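Local coordinates for polyphosphate kinase (Porphyromonas gingivalis, PDB 2O8R), which catalyses the reversible transfer of the terminal phosphate of ATP to a growing polyphosphate chain, probably with magnesium as cofactor, at the interface of chains A and B. Sequence-based numbering; all coordinates share one arbitrary frame. Chains: chain A/B, Polyphosphate kinase.

The interface of chains A and B. Residues chain A 144, 146, 183; chain B 144, 146, 158, 183.
A:Tyr144 and B:Tyr144 each hold CG anti to the carbonyl carbon and beside the backbone N (chi1 -64° and -59°), which points the two rings at each other. The rings stack with centroids 4.0 Å apart and planes 8° from parallel. The two side chains cross at roughly a right angle, and the phenol hydroxyls diverge. B:Tyr144 CD2 lies over the centre of the A:Tyr144 ring. A:Tyr144 CD2 sits nearer the rim of the other, and these two CD2 atoms are 3.4 Å apart.

Selenomethionines, used in place of methionine, border the stack. Each bends at chi3. B:Met146 CE reaches the edge of the A:Tyr144 ring in its plane, 3.7 Å from CD1. A:Met146 differs: its selenium lies in plane at the B:Tyr144 edge, with CE 3.7 Å from CD1. The two Met146 chains touch, CG to CG at 3.8 Å.

Within each chain, Asn183 fixes the backbone that carries the tyrosine. The N of A:Tyr144 donates to OD1 of A:Asn183 at 2.8 Å, and chain B repeats this bond. Aliphatic CD of B:Arg158 makes a loose van der Waals contact with A:Tyr144 OH at 4.0 Å.

The patch is roughly two-fold, but the larger interface is not exactly so. The structure alone does not show whether this dimer is biological. Tyr144 lies between 3-10 helix 140-142 and strand 146-147, and Asn183 ends strand 178-183. All fall in the middle domain. The contact centre is about 35 Å from B:His439, the predicted active-site histidine.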
ATOM      1  N   TYR A 144     -21.191  13.573   3.510  1.00 64.16           N
ATOM      2  CA  TYR A 144     -21.134  15.021   3.500  1.00 51.44           C
ATOM      3  C   TYR A 144     -22.296  15.523   2.658  1.00 45.68           C
ATOM      4  O   TYR A 144     -22.152  15.681   1.452  1.00 55.36           O
ATOM      5  CB  TYR A 144     -19.833  15.495   2.891  1.00 38.55           C
ATOM      6  CG  TYR A 144     -18.622  15.108   3.678  1.00 44.82           C
ATOM      7  CD1 TYR A 144     -18.080  15.964   4.615  1.00 42.09           C
ATOM      8  CD2 TYR A 144     -17.992  13.885   3.463  1.00 70.54           C
ATOM      9  CE1 TYR A 144     -16.938  15.612   5.334  1.00 61.19           C
ATOM     10  CE2 TYR A 144     -16.860  13.521   4.172  1.00 45.01           C
ATOM     11  CZ  TYR A 144     -16.337  14.384   5.102  1.00 60.26           C
ATOM     12  OH  TYR A 144     -15.225  14.005   5.812  1.00 56.16           O
HETATM   13  N   MSE A 146     -24.449  17.668   0.673  1.00 50.97           N
HETATM   14  CA  MSE A 146     -24.185  18.942   0.026  1.00 60.72           C
HETATM   15  C   MSE A 146     -25.355  19.398  -0.802  1.00 56.50           C
HETATM   16  O   MSE A 146     -25.617  18.834  -1.867  1.00 65.39           O
HETATM   17  CB  MSE A 146     -22.963  18.843  -0.866  1.00 48.52           C
HETATM   18  CG  MSE A 146     -21.683  18.637  -0.095  1.00 73.56           C
HETATM   19 SE   MSE A 146     -20.202  18.290  -1.296  1.00 84.80          SE
HETATM   20  CE  MSE A 146     -20.674  16.491  -1.897  1.00 35.91           C
ATOM     21  N   ASN A 183     -21.861  11.828  -1.171  1.00 32.59           N
ATOM     22  CA  ASN A 183     -20.752  10.940  -1.449  1.00 39.19           C
ATOM     23  C   ASN A 183     -21.105   9.519  -1.106  1.00 38.01           C
ATOM     24  O   ASN A 183     -21.853   9.270  -0.166  1.00 56.46           O
ATOM     25  CB  ASN A 183     -19.528  11.368  -0.636  1.00 25.79           C
ATOM     26  CG  ASN A 183     -19.859  11.664   0.815  1.00 36.60           C
ATOM     27  OD1 ASN A 183     -20.910  12.222   1.129  1.00 63.29           O
ATOM     28  ND2 ASN A 183     -18.966  11.289   1.707  1.00 61.52           N
TER
ATOM     29  N   TYR B 144     -15.643  19.257   0.813  1.00 54.04           N
ATOM     30  CA  TYR B 144     -17.093  19.068   0.708  1.00 56.31           C
ATOM     31  C   TYR B 144     -17.845  20.252   1.310  1.00 43.39           C
ATOM     32  O   TYR B 144     -18.296  20.185   2.450  1.00 65.47           O
ATOM     33  CB  TYR B 144     -17.548  17.796   1.415  1.00 40.10           C
ATOM     34  CG  TYR B 144     -16.959  16.485   0.941  1.00 51.32           C
ATOM     35  CD1 TYR B 144     -17.503  15.808  -0.143  1.00 50.28           C
ATOM     36  CD2 TYR B 144     -15.905  15.883   1.632  1.00 68.84           C
ATOM     37  CE1 TYR B 144     -16.988  14.588  -0.561  1.00 63.22           C
ATOM     38  CE2 TYR B 144     -15.391  14.656   1.231  1.00 56.33           C
ATOM     39  CZ  TYR B 144     -15.935  14.012   0.135  1.00 58.37           C
ATOM     40  OH  TYR B 144     -15.431  12.793  -0.273  1.00 50.71           O
HETATM   41  N   MSE B 146     -20.587  22.230   2.593  1.00 64.04           N
HETATM   42  CA  MSE B 146     -21.980  22.017   2.962  1.00 71.74           C
HETATM   43  C   MSE B 146     -22.541  23.256   3.641  1.00 66.60           C
HETATM   44  O   MSE B 146     -22.020  23.681   4.672  1.00 72.55           O
HETATM   45  CB  MSE B 146     -22.089  20.845   3.932  1.00 59.83           C
HETATM   46  CG  MSE B 146     -21.300  19.618   3.536  1.00 72.08           C
HETATM   47 SE   MSE B 146     -20.858  18.557   5.103  1.00 84.72          SE
HETATM   48  CE  MSE B 146     -19.169  19.390   5.670  1.00 45.36           C
ATOM     49  N   ARG B 158     -17.253  14.597  12.476  1.00 45.41           N
ATOM     50  CA  ARG B 158     -16.306  13.563  12.870  1.00 46.81           C
ATOM     51  C   ARG B 158     -15.342  14.084  13.908  1.00 49.51           C
ATOM     52  O   ARG B 158     -14.891  15.221  13.824  1.00 66.30           O
ATOM     53  CB  ARG B 158     -15.564  13.032  11.643  1.00 45.24           C
ATOM     54  CG  ARG B 158     -16.564  12.600  10.562  1.00 59.08           C
ATOM     55  CD  ARG B 158     -15.947  12.122   9.258  1.00 29.85           C
ATOM     56  NE  ARG B 158     -14.850  11.161   9.431  1.00 81.85           N
ATOM     57  CZ  ARG B 158     -14.958   9.944   9.965  1.00 77.81           C
ATOM     58  NH1 ARG B 158     -16.120   9.499  10.422  1.00 78.18           N
ATOM     59  NH2 ARG B 158     -13.887   9.168  10.062  1.00 84.71           N
ATOM     60  N   ASN B 183     -14.690  20.921   5.571  1.00 46.36           N
ATOM     61  CA  ASN B 183     -13.656  19.990   6.038  1.00 52.11           C
ATOM     62  C   ASN B 183     -12.263  20.564   5.871  1.00 41.91           C
ATOM     63  O   ASN B 183     -12.021  21.350   4.969  1.00 52.80           O
ATOM     64  CB  ASN B 183     -13.743  18.620   5.347  1.00 26.99           C
ATOM     65  CG  ASN B 183     -13.834  18.713   3.830  1.00 36.29           C
ATOM     66  OD1 ASN B 183     -14.677  19.418   3.284  1.00 60.16           O
ATOM     67  ND2 ASN B 183     -12.995  17.949   3.143  1.00 61.69           N
TER